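Long-range contacts in binary enterotoxin of Clostridium perfringens component a (Clostridium perfringens, PDB 5WTZ), which probably transfers ADP-ribose from NAD+ to actin as the enzymatic component of an iota-like binary enterotoxin: residues N134-G139 with G185-A190; V158-P163 with A208-Q213; K236-N241 with S283-K288; E229-W234 with N369-S374; D316-E321 with K410-I415. All blocks are in the same frame, centred on the assembly; numbering follows the deposited sequence. Where two conformers were deposited one is given.

Contact 1 of 5, residues N134-G139 with G185-A190; sequences NFIQDG and GYSLKA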
# COMPACT_ATOMS: atom_id res chain seq x y z
N ASN A 134 -3.79 1.47 -7.98
CA ASN A 134 -3.23 0.19 -7.56
C ASN A 134 -3.48 0.04 -6.07
O ASN A 134 -3.01 0.87 -5.28
CB ASN A 134 -1.73 0.11 -7.86
CG ASN A 134 -1.42 0.08 -9.36
OD1 ASN A 134 -2.24 -0.33 -10.17
ND2 ASN A 134 -0.22 0.51 -9.71
N PHE A 135 -4.25 -0.99 -5.69
CA PHE A 135 -4.64 -1.19 -4.30
C PHE A 135 -3.66 -2.12 -3.58
O PHE A 135 -3.65 -3.33 -3.79
CB PHE A 135 -6.07 -1.76 -4.19
CG PHE A 135 -7.14 -0.75 -4.55
CD1 PHE A 135 -7.54 0.22 -3.63
CD2 PHE A 135 -7.73 -0.76 -5.81
CE1 PHE A 135 -8.52 1.17 -3.96
CE2 PHE A 135 -8.72 0.18 -6.15
CZ PHE A 135 -9.11 1.13 -5.22
N ILE A 136 -2.83 -1.53 -2.74
CA ILE A 136 -1.81 -2.28 -2.03
C ILE A 136 -2.45 -3.28 -1.07
O ILE A 136 -3.34 -2.94 -0.29
CB ILE A 136 -0.83 -1.31 -1.28
CG1 ILE A 136 -0.01 -0.52 -2.31
CG2 ILE A 136 0.07 -2.08 -0.33
CD1 ILE A 136 0.83 0.60 -1.71
N GLN A 137 -2.00 -4.52 -1.13
CA GLN A 137 -2.52 -5.57 -0.26
C GLN A 137 -1.54 -5.93 0.85
O GLN A 137 -0.52 -6.59 0.60
CB GLN A 137 -2.86 -6.81 -1.09
CG GLN A 137 -3.76 -6.50 -2.29
CD GLN A 137 -5.14 -6.04 -1.88
OE1 GLN A 137 -5.80 -6.69 -1.06
NE2 GLN A 137 -5.60 -4.94 -2.46
N ASP A 138 -1.85 -5.51 2.08
CA ASP A 138 -0.98 -5.75 3.23
C ASP A 138 -1.04 -7.20 3.73
O ASP A 138 -2.09 -7.83 3.68
CB ASP A 138 -1.32 -4.82 4.38
CG ASP A 138 -1.04 -3.39 4.04
OD1 ASP A 138 0.15 -3.06 3.91
OD2 ASP A 138 -2.00 -2.62 3.89
N GLY A 139 0.09 -7.70 4.21
CA GLY A 139 0.15 -9.05 4.74
C GLY A 139 0.04 -10.12 3.67
O GLY A 139 0.15 -9.85 2.47
N GLY A 185 3.60 -8.52 -0.47
CA GLY A 185 4.24 -7.59 -1.39
C GLY A 185 3.47 -7.22 -2.65
O GLY A 185 4.00 -6.50 -3.50
N TYR A 186 2.23 -7.67 -2.78
CA TYR A 186 1.50 -7.41 -4.01
C TYR A 186 0.42 -6.36 -3.88
O TYR A 186 0.03 -5.94 -2.78
CB TYR A 186 0.89 -8.72 -4.54
CG TYR A 186 1.93 -9.75 -4.91
CD1 TYR A 186 2.54 -9.73 -6.16
CD2 TYR A 186 2.31 -10.73 -4.01
CE1 TYR A 186 3.50 -10.66 -6.49
CE2 TYR A 186 3.27 -11.67 -4.33
CZ TYR A 186 3.86 -11.63 -5.58
OH TYR A 186 4.82 -12.56 -5.91
N SER A 187 -0.07 -5.93 -5.04
CA SER A 187 -1.19 -5.01 -5.13
C SER A 187 -2.22 -5.50 -6.14
O SER A 187 -1.94 -6.37 -6.97
CB SER A 187 -0.70 -3.61 -5.52
OG SER A 187 0.43 -3.20 -4.73
N LEU A 188 -3.41 -4.92 -6.07
CA LEU A 188 -4.51 -5.24 -6.96
C LEU A 188 -4.77 -4.10 -7.95
O LEU A 188 -4.91 -2.94 -7.56
CB LEU A 188 -5.77 -5.53 -6.13
CG LEU A 188 -7.10 -5.92 -6.78
CD1 LEU A 188 -7.94 -6.62 -5.74
CD2 LEU A 188 -7.84 -4.70 -7.32
N LYS A 189 -4.86 -4.46 -9.23
CA LYS A 189 -5.19 -3.51 -10.30
C LYS A 189 -6.42 -3.98 -11.05
O LYS A 189 -6.40 -5.04 -11.70
CB LYS A 189 -4.02 -3.36 -11.26
CG LYS A 189 -4.27 -2.38 -12.39
CD LYS A 189 -3.12 -2.37 -13.37
CE LYS A 189 -3.30 -1.25 -14.39
NZ LYS A 189 -2.24 -1.31 -15.41
N ALA A 190 -7.50 -3.20 -10.96
CA ALA A 190 -8.76 -3.62 -11.56
C ALA A 190 -8.66 -3.61 -13.09
O ALA A 190 -8.02 -2.74 -13.69
CB ALA A 190 -9.91 -2.73 -11.08
O HOH W 1 0.30 -9.08 -1.21
O HOH W 2 1.73 -7.58 1.59
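Phe135 and Leu188 form an antiparallel hydrogen-bonded pair, exchanging two backbone bonds: Phe135 N to Leu188 O at 2.8 Å and Leu188 N to Phe135 O at 2.8 Å. A third bond, Gln137 N to Tyr186 O (3.0 Å), carries the ladder one step beyond the paired strands. Phe135 O may have a further donor, depending on which of its two conformers Gln137 adopts: in one of them chi2 (-66°) turns CD back, and Gln137 NE2 bonds Phe135 O at 2.9 Å, arriving from the face opposite to Leu188 N. Where the backbones part, water enters. One molecule accepts from Tyr186 N, a second from Gly185 N at 2.9 Å, and both also bond Gln137 O.

Apolar packing occupies the face of Phe135 and Leu188, whose CD2 atoms lie 4.2 Å apart and whose side chains both meet Phe103. On the other face, Ser187 OG rests against Ile136 CG1 (3.6 Å), while Asn134 lies side by side with Lys189, its OD1 3.6 Å from Lys189 CG. The polar ends on this face are tied together by Gln213, which bonds Asn134 ND2 through OE1 and Ser187 OG through NE2. Strand 134-136 is the edge strand, paired antiparallel with strand 187-198, of the five-stranded mixed sheet in the first of two ADP-ribosyltransferase-type regions.

Contact 2 of 5, residues V158-P163 with A208-Q213; sequences VHLKLP and ADLIKQ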
# COMPACT_ATOMS: atom_id res chain seq x y z
N VAL A 158 -14.20 -10.52 -5.83
CA VAL A 158 -12.96 -10.27 -6.56
C VAL A 158 -12.54 -11.52 -7.31
O VAL A 158 -12.42 -12.60 -6.74
CB VAL A 158 -11.80 -9.80 -5.63
CG1 VAL A 158 -10.54 -9.53 -6.45
CG2 VAL A 158 -12.20 -8.53 -4.86
N HIS A 159 -12.31 -11.35 -8.61
CA HIS A 159 -11.87 -12.39 -9.51
C HIS A 159 -10.46 -12.01 -9.96
O HIS A 159 -10.29 -11.25 -10.91
CB HIS A 159 -12.86 -12.50 -10.68
CG HIS A 159 -12.51 -13.52 -11.71
ND1 HIS A 159 -12.61 -13.27 -13.06
CD2 HIS A 159 -12.10 -14.81 -11.59
CE1 HIS A 159 -12.26 -14.36 -13.73
NE2 HIS A 159 -11.95 -15.30 -12.86
N LEU A 160 -9.46 -12.54 -9.26
CA LEU A 160 -8.09 -12.04 -9.29
C LEU A 160 -7.18 -12.96 -10.08
O LEU A 160 -7.14 -14.17 -9.82
CB LEU A 160 -7.56 -11.89 -7.86
CG LEU A 160 -6.14 -11.31 -7.69
CD1 LEU A 160 -6.05 -9.86 -8.17
CD2 LEU A 160 -5.69 -11.42 -6.23
N LYS A 161 -6.46 -12.39 -11.05
CA LYS A 161 -5.57 -13.15 -11.92
C LYS A 161 -4.14 -13.11 -11.38
O LYS A 161 -3.50 -12.06 -11.36
CB LYS A 161 -5.61 -12.62 -13.35
CG LYS A 161 -4.83 -13.47 -14.35
CD LYS A 161 -4.83 -12.88 -15.74
CE LYS A 161 -4.22 -13.85 -16.75
NZ LYS A 161 -4.16 -13.29 -18.13
N LEU A 162 -3.66 -14.27 -10.94
CA LEU A 162 -2.30 -14.41 -10.44
C LEU A 162 -1.38 -14.77 -11.59
O LEU A 162 -1.60 -15.76 -12.27
CB LEU A 162 -2.23 -15.49 -9.35
CG LEU A 162 -3.23 -15.44 -8.21
CD1 LEU A 162 -2.98 -16.61 -7.27
CD2 LEU A 162 -3.14 -14.12 -7.47
N PRO A 163 -0.33 -13.96 -11.82
CA PRO A 163 0.56 -14.30 -12.94
C PRO A 163 1.43 -15.53 -12.67
O PRO A 163 1.54 -15.97 -11.52
CB PRO A 163 1.42 -13.05 -13.10
CG PRO A 163 1.37 -12.36 -11.78
CD PRO A 163 0.04 -12.70 -11.15
N ALA A 208 -9.52 -8.35 -11.64
CA ALA A 208 -8.26 -7.66 -11.35
C ALA A 208 -7.03 -8.53 -11.60
O ALA A 208 -7.10 -9.77 -11.60
CB ALA A 208 -8.25 -7.15 -9.92
N ASP A 209 -5.91 -7.84 -11.78
CA ASP A 209 -4.60 -8.47 -11.86
C ASP A 209 -3.82 -8.31 -10.56
O ASP A 209 -3.83 -7.25 -9.93
CB ASP A 209 -3.76 -7.88 -12.99
CG ASP A 209 -4.22 -8.30 -14.37
OD1 ASP A 209 -5.03 -9.22 -14.53
OD2 ASP A 209 -3.75 -7.67 -15.32
N LEU A 210 -3.13 -9.37 -10.17
CA LEU A 210 -2.15 -9.27 -9.11
C LEU A 210 -0.88 -8.71 -9.73
O LEU A 210 -0.30 -9.32 -10.63
CB LEU A 210 -1.89 -10.64 -8.48
CG LEU A 210 -1.02 -10.61 -7.22
CD1 LEU A 210 -1.89 -10.58 -5.97
CD2 LEU A 210 -0.09 -11.80 -7.21
N ILE A 211 -0.47 -7.53 -9.27
CA ILE A 211 0.74 -6.87 -9.76
C ILE A 211 1.69 -6.61 -8.61
O ILE A 211 1.30 -6.61 -7.44
CB ILE A 211 0.44 -5.53 -10.46
CG1 ILE A 211 -0.00 -4.48 -9.44
CG2 ILE A 211 -0.57 -5.72 -11.59
CD1 ILE A 211 0.20 -3.03 -9.91
N LYS A 212 2.95 -6.40 -8.94
CA LYS A 212 3.94 -6.12 -7.92
C LYS A 212 4.52 -4.74 -8.14
O LYS A 212 5.16 -4.49 -9.16
CB LYS A 212 5.06 -7.17 -7.93
CG LYS A 212 5.96 -7.12 -6.71
CD LYS A 212 6.98 -8.25 -6.76
CE LYS A 212 7.01 -9.01 -5.45
NZ LYS A 212 7.34 -8.12 -4.31
N GLN A 213 4.27 -3.84 -7.20
CA GLN A 213 4.78 -2.48 -7.29
C GLN A 213 6.16 -2.40 -6.65
O GLN A 213 6.48 -3.20 -5.77
CB GLN A 213 3.82 -1.51 -6.61
CG GLN A 213 2.41 -1.48 -7.19
CD GLN A 213 1.63 -0.27 -6.74
OE1 GLN A 213 1.65 0.78 -7.39
NE2 GLN A 213 0.94 -0.39 -5.60
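Leu210 packs against Leu160 and Leu162 of the neighbouring strand and against Pro163 just beyond its end. Its CD1 meets Leu160 CD2 at 3.9 Å, its CB lies 3.8 Å from Leu162 CD2, and the ring of Pro163 crosses it at about a right angle, with CD 3.4 Å from Leu210 O. Leu160 CD1 lies 3.9 Å from Ala208 CB. Beneath this apolar face the strands are laced by Ala208 N to His159 O, Lys161 N to Ala208 O and Leu210 N to Lys161 O, the last nearly straight at 3.0 Å. This is the one parallel pairing in an otherwise antiparallel five-stranded sheet, flanked by strands 92-98 and 187-198, and the short segments diverge by 43°.

The other face is looser and partly open to solvent. Lys161 and Asp209, both partly exposed there, run side by side and touch through Lys161 CB and Asp209 OD1 (3.6 Å), but the extended lysine carries NZ onward until it stands 5.5 Å from Asp209 OD1.

Contact 3 of 5, residues K236-N241 with S283-K288; sequences KELTSN and SSALKK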
# COMPACT_ATOMS: atom_id res chain seq x y z
N LYS A 236 24.85 15.13 -10.32
CA LYS A 236 25.91 15.72 -11.15
C LYS A 236 25.46 16.95 -11.91
O LYS A 236 26.18 17.95 -11.98
CB LYS A 236 26.44 14.69 -12.15
CG LYS A 236 27.77 14.07 -11.77
CD LYS A 236 28.27 13.11 -12.83
CE LYS A 236 28.75 11.82 -12.21
NZ LYS A 236 29.47 12.05 -10.93
N GLU A 237 24.27 16.87 -12.50
CA GLU A 237 23.78 17.93 -13.37
C GLU A 237 23.26 19.15 -12.60
O GLU A 237 22.85 20.12 -13.23
CB GLU A 237 22.66 17.40 -14.27
CG GLU A 237 22.94 16.09 -14.97
CD GLU A 237 22.11 15.94 -16.23
OE1 GLU A 237 21.63 16.97 -16.76
OE2 GLU A 237 21.91 14.79 -16.67
N LEU A 238 23.23 19.11 -11.27
CA LEU A 238 22.70 20.25 -10.52
C LEU A 238 23.60 21.47 -10.67
O LEU A 238 24.82 21.34 -10.58
CB LEU A 238 22.54 19.93 -9.04
CG LEU A 238 21.45 18.94 -8.62
CD1 LEU A 238 21.28 18.95 -7.12
CD2 LEU A 238 20.12 19.21 -9.33
N THR A 239 23.01 22.65 -10.92
CA THR A 239 23.77 23.89 -10.83
C THR A 239 24.18 24.09 -9.37
O THR A 239 23.55 23.51 -8.47
CB THR A 239 22.99 25.13 -11.31
OG1 THR A 239 21.89 25.38 -10.42
CG2 THR A 239 22.49 24.96 -12.74
N SER A 240 25.22 24.89 -9.14
CA SER A 240 25.71 25.10 -7.79
C SER A 240 24.60 25.71 -6.93
O SER A 240 24.45 25.34 -5.77
CB SER A 240 26.97 25.98 -7.79
OG SER A 240 26.82 27.17 -8.53
N ASN A 241 23.79 26.60 -7.51
CA ASN A 241 22.66 27.18 -6.77
C ASN A 241 21.52 26.18 -6.50
O ASN A 241 20.86 26.25 -5.47
CB ASN A 241 22.10 28.40 -7.51
CG ASN A 241 22.90 29.66 -7.26
OD1 ASN A 241 24.08 29.60 -6.92
ND2 ASN A 241 22.27 30.82 -7.43
N SER A 283 12.69 23.89 -7.37
CA SER A 283 11.69 23.36 -8.31
C SER A 283 12.33 23.04 -9.67
O SER A 283 12.03 22.00 -10.25
CB SER A 283 10.53 24.36 -8.48
OG SER A 283 9.53 23.89 -9.37
N SER A 284 13.22 23.90 -10.16
CA SER A 284 13.91 23.61 -11.42
C SER A 284 14.76 22.33 -11.26
O SER A 284 14.81 21.50 -12.15
CB SER A 284 14.77 24.79 -11.89
OG SER A 284 15.95 24.92 -11.12
N ALA A 285 15.38 22.16 -10.10
CA ALA A 285 16.16 20.95 -9.84
C ALA A 285 15.30 19.69 -9.92
O ALA A 285 15.71 18.66 -10.48
CB ALA A 285 16.81 21.04 -8.46
N LEU A 286 14.09 19.77 -9.37
CA LEU A 286 13.24 18.59 -9.27
C LEU A 286 12.62 18.20 -10.63
O LEU A 286 12.00 17.15 -10.75
CB LEU A 286 12.16 18.83 -8.23
CG LEU A 286 12.68 19.03 -6.81
CD1 LEU A 286 11.57 19.37 -5.81
CD2 LEU A 286 13.43 17.79 -6.34
N LYS A 287 12.80 19.04 -11.64
CA LYS A 287 12.31 18.75 -12.98
C LYS A 287 13.38 18.11 -13.86
O LYS A 287 13.14 17.80 -15.02
CB LYS A 287 11.80 20.04 -13.67
CG LYS A 287 10.58 20.68 -13.00
CD LYS A 287 10.23 21.96 -13.72
CE LYS A 287 8.88 22.49 -13.24
NZ LYS A 287 8.98 23.03 -11.87
N LYS A 288 14.58 17.93 -13.31
CA LYS A 288 15.73 17.58 -14.15
C LYS A 288 15.85 16.08 -14.45
O LYS A 288 16.45 15.68 -15.45
CB LYS A 288 17.03 18.11 -13.53
CG LYS A 288 17.13 19.64 -13.63
CD LYS A 288 18.42 20.19 -13.06
CE LYS A 288 19.58 19.96 -13.99
NZ LYS A 288 20.76 20.77 -13.56
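Lys288 and Thr239 share one acceptor, OE1 of Glu242, which takes a hydrogen bond from Thr239 N and a salt bridge from Lys288 NZ, although the exact position of NZ is uncertain. The other carboxylate oxygen, OE2, bonds Ser284 OG, so a single glutamate joins both segments. Thr239 is the N-cap of helix 240-263 and its own side chain caps a backbone N early in that helix; with Glu242 returning a bond to Thr239 N, the pattern is consistent with a capping box.

Lys288 reaches this site with a bend at chi3 (76°) that turns CE, bringing it to 4.0 Å from Glu237 CB. The doubt about NZ arises because it is modelled too close to Glu237 O, and Glu237 is poorly ordered. Apolar packing is modest. Leu238 CD2 touches Ala285 CB at 3.9 Å and passes 4.2 Å from Lys288 CD; the Leu238 side chain also touches Leu243 and is about 14 Å from the bound NAD. At the C-terminal end of helix 272-286, Ala285 O is held by two donors, Lys288 N at 3.1 Å and Trp234 NE1.

The contact lies at the surface, where the short link between helices 220-237 and 240-263 meets that end of helix 272-286.

Contact 4 of 5, residues E229-W234 with N369-S374; sequences ENYAPW and NAAYVS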
# COMPACT_ATOMS: atom_id res chain seq x y z
N GLU A 229 21.47 4.43 -8.25
CA GLU A 229 21.50 4.11 -9.67
C GLU A 229 20.78 5.17 -10.48
O GLU A 229 21.20 5.53 -11.58
CB GLU A 229 20.86 2.74 -9.93
CG GLU A 229 21.64 1.54 -9.41
CD GLU A 229 21.01 0.23 -9.82
OE1 GLU A 229 20.64 0.08 -11.00
OE2 GLU A 229 20.86 -0.66 -8.95
N ASN A 230 19.67 5.65 -9.94
CA ASN A 230 18.80 6.51 -10.71
C ASN A 230 19.06 7.98 -10.48
O ASN A 230 18.73 8.79 -11.35
CB ASN A 230 17.33 6.17 -10.41
CG ASN A 230 16.92 4.83 -11.00
OD1 ASN A 230 16.78 4.69 -12.22
ND2 ASN A 230 16.72 3.84 -10.15
N TYR A 231 19.66 8.36 -9.36
CA TYR A 231 19.84 9.79 -9.10
C TYR A 231 21.28 10.25 -8.85
O TYR A 231 21.52 11.44 -8.62
CB TYR A 231 18.90 10.21 -7.96
CG TYR A 231 17.50 10.36 -8.51
CD1 TYR A 231 17.11 11.54 -9.13
CD2 TYR A 231 16.60 9.29 -8.50
CE1 TYR A 231 15.84 11.66 -9.69
CE2 TYR A 231 15.34 9.40 -9.06
CZ TYR A 231 14.97 10.59 -9.65
OH TYR A 231 13.72 10.72 -10.20
N ALA A 232 22.24 9.34 -8.94
CA ALA A 232 23.63 9.79 -9.00
C ALA A 232 23.89 10.70 -10.21
O ALA A 232 24.51 11.75 -10.06
CB ALA A 232 24.58 8.60 -9.02
N PRO A 233 23.39 10.34 -11.42
CA PRO A 233 23.65 11.28 -12.51
C PRO A 233 22.90 12.61 -12.32
O PRO A 233 23.41 13.65 -12.74
CB PRO A 233 23.12 10.55 -13.75
CG PRO A 233 22.99 9.11 -13.34
CD PRO A 233 22.65 9.16 -11.89
N TRP A 234 21.73 12.57 -11.69
CA TRP A 234 20.95 13.78 -11.40
C TRP A 234 21.76 14.77 -10.57
O TRP A 234 21.84 15.96 -10.90
CB TRP A 234 19.65 13.41 -10.68
CG TRP A 234 18.89 14.59 -10.11
CD1 TRP A 234 18.00 15.40 -10.77
CD2 TRP A 234 18.90 15.04 -8.75
NE1 TRP A 234 17.47 16.33 -9.91
CE2 TRP A 234 18.02 16.15 -8.67
CE3 TRP A 234 19.58 14.63 -7.59
CZ2 TRP A 234 17.80 16.84 -7.48
CZ3 TRP A 234 19.35 15.32 -6.42
CH2 TRP A 234 18.47 16.42 -6.37
N ASN A 369 7.80 14.85 -11.39
CA ASN A 369 8.94 15.72 -11.12
C ASN A 369 9.34 15.62 -9.65
O ASN A 369 8.80 16.33 -8.79
CB ASN A 369 8.63 17.18 -11.52
CG ASN A 369 8.41 17.33 -13.01
OD1 ASN A 369 9.02 16.62 -13.80
ND2 ASN A 369 7.53 18.26 -13.40
N ALA A 370 10.28 14.71 -9.39
CA ALA A 370 10.73 14.37 -8.04
C ALA A 370 12.12 13.80 -8.14
O ALA A 370 12.51 13.30 -9.22
CB ALA A 370 9.77 13.33 -7.37
N ALA A 371 12.90 13.88 -7.06
CA ALA A 371 14.26 13.33 -7.08
C ALA A 371 14.59 12.61 -5.78
O ALA A 371 14.10 12.98 -4.70
CB ALA A 371 15.29 14.43 -7.35
N TYR A 372 15.42 11.57 -5.88
CA TYR A 372 15.99 10.91 -4.71
C TYR A 372 17.15 11.78 -4.25
O TYR A 372 18.28 11.64 -4.73
CB TYR A 372 16.48 9.50 -5.03
CG TYR A 372 16.92 8.68 -3.83
CD1 TYR A 372 18.21 8.79 -3.32
CD2 TYR A 372 16.06 7.77 -3.25
CE1 TYR A 372 18.62 8.02 -2.22
CE2 TYR A 372 16.46 6.99 -2.18
CZ TYR A 372 17.73 7.12 -1.67
OH TYR A 372 18.09 6.33 -0.60
N VAL A 373 16.88 12.69 -3.31
CA VAL A 373 17.83 13.74 -3.00
C VAL A 373 18.94 13.23 -2.07
O VAL A 373 20.00 13.85 -1.99
CB VAL A 373 17.12 14.96 -2.36
CG1 VAL A 373 16.21 15.66 -3.38
CG2 VAL A 373 16.36 14.56 -1.10
N SER A 374 18.71 12.10 -1.41
CA SER A 374 19.68 11.53 -0.48
C SER A 374 20.94 10.94 -1.14
O SER A 374 21.81 10.43 -0.43
CB SER A 374 19.02 10.45 0.37
OG SER A 374 17.89 10.97 1.04
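Tyr231 and Trp234 of helix 220-237 lay their rings on strand 370-372, an outer strand of the three-stranded antiparallel sheet beside the NAD pocket. The short segments run at 104° to each other with their axes 8.0 Å apart, so the helix lies across the strand and two aromatic side chains fill the space between.

Tyr231 lies flat against the strand backbone: Tyr372 N stands 3.5 Å above the centre of its ring, and CE1 comes within 3.5 Å of Ala371 CA. Tyr372 CB presses on Tyr231 CD2 at 3.5 Å, while the ring of Tyr372 leads away. The phenol oxygen of Tyr231 hydrogen-bonds Arg289 O. Ala371 CB touches both aromatic groups of the helix, meeting CE1 of Tyr231 and lying over the face of Trp234, where it makes a CH-pi contact 3.6 Å from the centroid of the six-membered ring and 21° off its normal.

The pocket is close behind. In Trp234, chi1 (169°) sets CG anti to the backbone N; CH2 of the ring then meets Val373 CG1 at 3.8 Å. The Val373 side chain is about 4 Å from those of Leu250 and Glu384, both NAD-binding, and about 6 Å from the dinucleotide. Backbone bonding pairs Val373 with Glu384, and Ser374 OG bonds Glu384 N.

Contact 5 of 5, residues D316-E321 with K410-I415; sequences DFNKVE and KTNKLI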
# COMPACT_ATOMS: atom_id res chain seq x y z
N ASP A 316 -8.32 12.46 17.35
CA ASP A 316 -8.24 11.34 18.28
C ASP A 316 -8.74 10.06 17.61
O ASP A 316 -9.91 9.70 17.73
CB ASP A 316 -9.06 11.62 19.55
CG ASP A 316 -8.84 10.57 20.63
OD1 ASP A 316 -8.17 9.54 20.37
OD2 ASP A 316 -9.34 10.76 21.75
N PHE A 317 -7.83 9.35 16.94
CA PHE A 317 -8.21 8.17 16.16
C PHE A 317 -8.36 6.93 17.03
O PHE A 317 -8.67 5.85 16.52
CB PHE A 317 -7.20 7.92 15.05
CG PHE A 317 -7.09 9.05 14.07
CD1 PHE A 317 -8.24 9.63 13.54
CD2 PHE A 317 -5.86 9.55 13.70
CE1 PHE A 317 -8.15 10.68 12.64
CE2 PHE A 317 -5.76 10.59 12.80
CZ PHE A 317 -6.90 11.16 12.27
N ASN A 318 -8.17 7.09 18.33
CA ASN A 318 -8.46 6.02 19.28
C ASN A 318 -9.96 5.84 19.46
O ASN A 318 -10.42 4.91 20.14
CB ASN A 318 -7.79 6.30 20.63
CG ASN A 318 -6.31 5.96 20.62
OD1 ASN A 318 -5.86 5.13 19.83
ND2 ASN A 318 -5.55 6.59 21.51
N LYS A 319 -10.73 6.73 18.86
CA LYS A 319 -12.18 6.63 18.84
C LYS A 319 -12.68 6.29 17.44
O LYS A 319 -12.35 6.99 16.47
CB LYS A 319 -12.80 7.92 19.36
CG LYS A 319 -12.31 8.28 20.76
CD LYS A 319 -12.95 9.55 21.28
CE LYS A 319 -12.66 9.74 22.76
NZ LYS A 319 -13.02 8.51 23.51
N VAL A 320 -13.46 5.23 17.32
CA VAL A 320 -13.89 4.75 16.01
C VAL A 320 -14.59 5.84 15.20
O VAL A 320 -14.36 5.94 13.99
CB VAL A 320 -14.83 3.52 16.13
CG1 VAL A 320 -14.05 2.31 16.60
CG2 VAL A 320 -15.98 3.81 17.07
N GLU A 321 -15.41 6.65 15.86
CA GLU A 321 -16.18 7.71 15.20
C GLU A 321 -15.28 8.68 14.46
O GLU A 321 -15.63 9.14 13.37
CB GLU A 321 -17.05 8.49 16.20
CG GLU A 321 -17.44 7.72 17.46
CD GLU A 321 -16.39 7.81 18.56
OE1 GLU A 321 -15.93 8.94 18.83
OE2 GLU A 321 -16.04 6.76 19.14
N LYS A 410 1.43 5.30 21.32
CA LYS A 410 0.35 4.43 21.84
C LYS A 410 -1.00 4.87 21.30
O LYS A 410 -1.92 5.17 22.07
CB LYS A 410 0.32 4.45 23.37
CG LYS A 410 1.54 3.84 24.04
CD LYS A 410 1.55 4.15 25.53
CE LYS A 410 2.83 3.66 26.19
NZ LYS A 410 2.90 2.18 26.24
N THR A 411 -1.10 4.93 19.98
CA THR A 411 -2.31 5.42 19.33
C THR A 411 -2.63 4.69 18.03
O THR A 411 -1.75 4.17 17.34
CB THR A 411 -2.19 6.93 19.01
OG1 THR A 411 -3.39 7.40 18.40
CG2 THR A 411 -1.08 7.15 18.05
N ASN A 412 -3.91 4.68 17.68
CA ASN A 412 -4.29 4.36 16.32
C ASN A 412 -3.70 5.38 15.34
O ASN A 412 -3.71 6.59 15.59
CB ASN A 412 -5.80 4.32 16.16
CG ASN A 412 -6.40 3.05 16.69
OD1 ASN A 412 -5.78 1.98 16.61
ND2 ASN A 412 -7.60 3.13 17.24
N LYS A 413 -3.19 4.87 14.23
CA LYS A 413 -2.67 5.70 13.16
C LYS A 413 -3.37 5.35 11.85
O LYS A 413 -3.96 4.27 11.72
CB LYS A 413 -1.16 5.52 13.05
CG LYS A 413 -0.42 5.95 14.33
CD LYS A 413 1.09 5.89 14.16
CE LYS A 413 1.80 6.70 15.25
NZ LYS A 413 3.29 6.48 15.26
N LEU A 414 -3.33 6.27 10.89
CA LEU A 414 -3.98 6.04 9.59
C LEU A 414 -2.98 5.94 8.45
O LEU A 414 -2.23 6.87 8.17
CB LEU A 414 -4.99 7.15 9.29
CG LEU A 414 -6.09 7.32 10.34
CD1 LEU A 414 -7.01 8.47 9.97
CD2 LEU A 414 -6.90 6.03 10.52
N ILE A 415 -3.00 4.79 7.80
CA ILE A 415 -2.25 4.59 6.58
C ILE A 415 -3.08 5.14 5.42
O ILE A 415 -4.17 4.64 5.14
CB ILE A 415 -1.93 3.09 6.38
CG1 ILE A 415 -1.21 2.56 7.62
CG2 ILE A 415 -1.08 2.89 5.12
CD1 ILE A 415 -1.20 1.06 7.73
O HOH W 3 -5.52 9.20 18.61
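Asn412 and Asn318 meet through a nearly straight bond, Asn412 N to Asn318 OD1 at 2.9 Å and 173°, and Asn412 ND2 adds a second to Phe317 O at 3.0 Å. The acceptors belong to a type I beta turn, Asp316 to Lys319, that leads into helix 320-330; within it Asp316 OD1 accepts from Asn318 N, forming an Asx turn. The donors lie at the start of strand 411-420, a central strand of the second five-stranded sheet. A water links the two sides further, donating to Asp316 OD1 and to Thr411 OG1 (2.8 Å), while Thr411 OG1 itself donates to Asn412 O.

Inward of these bonds the contact becomes apolar. Phe317 and Leu414 cross at about a right angle beside Val323 of helix 320-330, which touches both. Leu414 CD1 lies over the centre of the Phe317 ring in a CH-pi contact, 3.6 Å from the centroid and 14° off the normal, its nearest ring atom being CZ at 3.5 Å.

The contacts fall into two groups matching the two ADP-ribosyltransferase-type regions. Contacts 1 and 2, with centres 8 Å apart, alternate along the chain and share one five-stranded sheet, where strands 187-198 and 201-211 are neighbours. Contacts 3 and 4 (centres 10 Å apart) both use helix 220-237, contact 3 being nested in the loop that contact 4 closes. Contact 5, its centre about 35 Å from that of contact 4, lies on the second region's own five-stranded sheet; both sheets have strand order 1-3-5-4-2, a repeated architecture. The bound NAD lies in the second region, closest to contact 4. Nearest atoms of contacts 1 and 5 are about 5 Å apart, bringing the two regions close together.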